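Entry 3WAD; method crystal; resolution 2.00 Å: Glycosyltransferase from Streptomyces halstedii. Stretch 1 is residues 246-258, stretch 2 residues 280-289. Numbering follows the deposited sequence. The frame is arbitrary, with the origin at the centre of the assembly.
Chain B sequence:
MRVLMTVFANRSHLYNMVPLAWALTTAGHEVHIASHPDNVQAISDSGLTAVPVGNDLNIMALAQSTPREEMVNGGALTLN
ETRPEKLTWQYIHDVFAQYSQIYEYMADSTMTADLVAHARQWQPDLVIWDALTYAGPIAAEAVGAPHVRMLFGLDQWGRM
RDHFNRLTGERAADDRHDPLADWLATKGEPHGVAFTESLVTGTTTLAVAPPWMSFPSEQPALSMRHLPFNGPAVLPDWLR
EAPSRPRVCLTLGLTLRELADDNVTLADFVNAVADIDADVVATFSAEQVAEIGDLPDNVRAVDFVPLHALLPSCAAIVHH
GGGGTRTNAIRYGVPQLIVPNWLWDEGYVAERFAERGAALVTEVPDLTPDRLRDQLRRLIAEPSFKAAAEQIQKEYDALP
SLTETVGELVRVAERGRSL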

# COMPACT_ATOMS: atom_id res chain seq x y z
N PRO B 246 26.26 -15.07 13.10
CA PRO B 246 25.21 -14.27 13.80
C PRO B 246 25.26 -12.76 13.53
O PRO B 246 26.32 -12.20 13.33
CB PRO B 246 25.48 -14.57 15.28
CG PRO B 246 26.05 -15.97 15.24
CD PRO B 246 26.94 -15.99 14.03
N ARG B 247 24.09 -12.12 13.48
CA ARG B 247 24.01 -10.69 13.17
C ARG B 247 23.34 -10.04 14.34
O ARG B 247 22.52 -10.67 15.01
CB ARG B 247 23.11 -10.48 11.98
CG ARG B 247 23.65 -9.64 10.93
CD ARG B 247 22.95 -10.02 9.63
NE ARG B 247 23.93 -10.25 8.56
CZ ARG B 247 23.65 -10.52 7.29
NH1 ARG B 247 22.41 -10.58 6.84
NH2 ARG B 247 24.65 -10.70 6.45
N VAL B 248 23.67 -8.77 14.59
CA VAL B 248 22.99 -7.99 15.60
C VAL B 248 22.68 -6.65 14.96
O VAL B 248 23.47 -6.14 14.17
CB VAL B 248 23.84 -7.79 16.88
CG1 VAL B 248 23.26 -6.70 17.78
CG2 VAL B 248 23.94 -9.13 17.65
N CYS B 249 21.52 -6.10 15.30
CA CYS B 249 21.04 -4.92 14.71
C CYS B 249 21.10 -3.90 15.80
O CYS B 249 20.55 -4.08 16.87
CB CYS B 249 19.62 -5.16 14.18
SG CYS B 249 18.91 -3.59 13.72
N LEU B 250 21.81 -2.82 15.54
CA LEU B 250 21.98 -1.69 16.45
C LEU B 250 21.37 -0.41 15.88
O LEU B 250 21.86 0.14 14.90
CB LEU B 250 23.49 -1.48 16.70
CG LEU B 250 23.88 -0.30 17.55
CD1 LEU B 250 23.37 -0.50 19.02
CD2 LEU B 250 25.42 -0.00 17.42
N THR B 251 20.31 0.07 16.52
CA THR B 251 19.57 1.28 16.14
C THR B 251 19.37 2.09 17.41
O THR B 251 18.25 2.17 17.91
CB THR B 251 18.13 0.98 15.53
OG1 THR B 251 17.42 0.10 16.37
CG2 THR B 251 18.19 0.33 14.23
N LEU B 252 20.48 2.59 17.97
CA LEU B 252 20.54 3.38 19.21
C LEU B 252 21.28 4.72 18.96
O LEU B 252 21.58 5.48 19.89
CB LEU B 252 21.23 2.58 20.33
CG LEU B 252 20.45 2.12 21.56
CD1 LEU B 252 21.43 2.10 22.68
CD2 LEU B 252 19.30 3.06 21.92
N GLY B 253 21.55 4.99 17.68
CA GLY B 253 22.06 6.26 17.18
C GLY B 253 21.54 7.48 17.90
O GLY B 253 22.35 8.27 18.41
N LEU B 254 20.22 7.65 17.95
CA LEU B 254 19.68 8.87 18.55
C LEU B 254 20.07 9.01 20.03
O LEU B 254 20.66 10.04 20.42
CB LEU B 254 18.16 9.01 18.35
CG LEU B 254 17.68 10.40 17.87
CD1 LEU B 254 16.16 10.45 17.86
CD2 LEU B 254 18.26 11.64 18.63
N THR B 255 19.77 7.99 20.82
CA THR B 255 20.08 7.99 22.27
C THR B 255 21.58 8.18 22.57
O THR B 255 21.97 8.80 23.58
CB THR B 255 19.58 6.68 22.95
OG1 THR B 255 18.27 6.36 22.46
CG2 THR B 255 19.52 6.84 24.48
N LEU B 256 22.42 7.67 21.67
CA LEU B 256 23.86 7.59 21.92
C LEU B 256 24.55 8.93 21.86
O LEU B 256 25.37 9.25 22.73
CB LEU B 256 24.55 6.55 21.04
CG LEU B 256 25.25 5.41 21.80
CD1 LEU B 256 24.71 5.16 23.22
CD2 LEU B 256 25.27 4.12 20.99
N ARG B 257 24.22 9.74 20.86
CA ARG B 257 24.82 11.07 20.81
C ARG B 257 24.61 11.84 22.16
O ARG B 257 25.50 12.61 22.57
CB ARG B 257 24.38 11.84 19.54
CG ARG B 257 22.89 12.25 19.47
CD ARG B 257 22.44 12.74 18.06
NE ARG B 257 23.42 13.61 17.40
CZ ARG B 257 23.44 14.95 17.47
NH1 ARG B 257 22.54 15.61 18.19
NH2 ARG B 257 24.38 15.62 16.83
N GLU B 258 23.51 11.58 22.86
CA GLU B 258 23.19 12.27 24.13
C GLU B 258 24.20 12.19 25.31
O GLU B 258 24.10 12.99 26.25
CB GLU B 258 21.79 11.86 24.63
CG GLU B 258 20.68 12.88 24.34
CD GLU B 258 20.46 13.14 22.85
OE1 GLU B 258 21.46 13.30 22.10
OE2 GLU B 258 19.28 13.21 22.42
N VAL B 280 27.75 -6.63 13.33
CA VAL B 280 26.79 -5.62 13.78
C VAL B 280 26.32 -4.83 12.56
O VAL B 280 27.16 -4.45 11.76
CB VAL B 280 27.39 -4.75 14.93
CG1 VAL B 280 26.56 -3.53 15.23
CG2 VAL B 280 27.58 -5.66 16.18
N VAL B 281 25.00 -4.68 12.35
CA VAL B 281 24.48 -3.69 11.38
C VAL B 281 24.00 -2.51 12.22
O VAL B 281 23.14 -2.67 13.08
CB VAL B 281 23.39 -4.34 10.45
CG1 VAL B 281 22.87 -3.33 9.45
CG2 VAL B 281 23.96 -5.57 9.72
N ALA B 282 24.63 -1.35 12.07
CA ALA B 282 24.33 -0.17 12.92
C ALA B 282 23.81 0.97 12.07
O ALA B 282 24.35 1.26 11.02
CB ALA B 282 25.55 0.27 13.66
N THR B 283 22.74 1.61 12.51
CA THR B 283 22.24 2.78 11.83
C THR B 283 22.84 4.05 12.48
O THR B 283 22.74 4.27 13.69
CB THR B 283 20.68 2.79 11.72
OG1 THR B 283 20.09 2.86 13.02
CG2 THR B 283 20.18 1.50 11.05
N PHE B 284 23.51 4.85 11.65
CA PHE B 284 24.16 6.08 12.07
C PHE B 284 24.01 7.23 11.04
O PHE B 284 24.07 6.99 9.85
CB PHE B 284 25.67 5.81 12.25
CG PHE B 284 26.01 5.01 13.47
CD1 PHE B 284 25.50 5.34 14.70
CD2 PHE B 284 26.87 3.92 13.37
CE1 PHE B 284 25.85 4.59 15.86
CE2 PHE B 284 27.22 3.15 14.53
CZ PHE B 284 26.70 3.49 15.76
N SER B 285 23.86 8.46 11.52
CA SER B 285 24.05 9.68 10.70
C SER B 285 25.35 9.67 9.88
O SER B 285 26.22 8.82 10.06
CB SER B 285 24.18 10.91 11.61
OG SER B 285 23.31 10.84 12.72
N ALA B 286 25.49 10.67 9.00
CA ALA B 286 26.79 11.08 8.46
C ALA B 286 27.59 11.79 9.58
O ALA B 286 28.82 11.64 9.70
CB ALA B 286 26.60 12.00 7.25
N GLU B 287 26.86 12.58 10.38
CA GLU B 287 27.38 13.27 11.56
C GLU B 287 28.04 12.32 12.56
O GLU B 287 29.16 12.61 13.07
CB GLU B 287 26.24 14.03 12.29
CG GLU B 287 25.56 15.16 11.50
CD GLU B 287 24.69 14.65 10.33
OE1 GLU B 287 25.05 14.89 9.15
OE2 GLU B 287 23.64 14.00 10.59
N GLN B 288 27.34 11.21 12.85
CA GLN B 288 27.75 10.21 13.85
C GLN B 288 28.86 9.33 13.36
O GLN B 288 29.70 8.89 14.13
CB GLN B 288 26.58 9.33 14.22
CG GLN B 288 25.50 10.06 14.91
CD GLN B 288 24.32 9.18 15.15
OE1 GLN B 288 23.84 8.46 14.26
NE2 GLN B 288 23.81 9.23 16.37
N VAL B 289 28.84 9.04 12.08
CA VAL B 289 29.87 8.20 11.52
C VAL B 289 31.21 8.97 11.53
O VAL B 289 32.30 8.37 11.67
CB VAL B 289 29.46 7.70 10.12
CG1 VAL B 289 29.57 8.81 9.09
CG2 VAL B 289 30.25 6.42 9.73
O HOH W 1 22.33 2.84 15.97

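Neighbouring parallel strands are joined by a simple rule: alternate residues of each strand bond to the neighbour, and side chains on each face then pack in register. In this glycosyltransferase, the strand that begins at Arg247 runs parallel to the strand through Val280 to Thr283, with 14° between their directions. Leu250, which covers the most surface here, carries the pattern. Leu250 N donates to Val281 O (2.8 Å, nearly linear), and Leu250 O accepts from Thr283 N (2.9 Å); earlier along the ladder, Val281 N donates to Val248 O (2.8 Å). Val281 thus uses both its backbone groups on this neighbour, while its side chain lies on the same face as that of Cys249.

The Leu250 side chain occupies the other face, where it fills apolar space: Leu250 CB lies 4.0 Å from Val280 CG1, and Leu250 CD2 reaches Ala282 CB at 3.8 Å and Phe284 CZ at 4.1 Å. Where the chains begin to part, a water donates to Leu250 O (2.9 Å) and Thr283 O (2.7 Å) and accepts from Leu252 N (2.7 Å).

Gln288 then ties the helices. Gln288 NE2 makes a short but bent, weak hydrogen bond to Gly253 O (2.7 Å), while Gln288 OE1 accepts from Ser285 N (2.7 Å). Gly253 suits this close approach, since a CB there would crowd Thr283 O and Gln288 OE1.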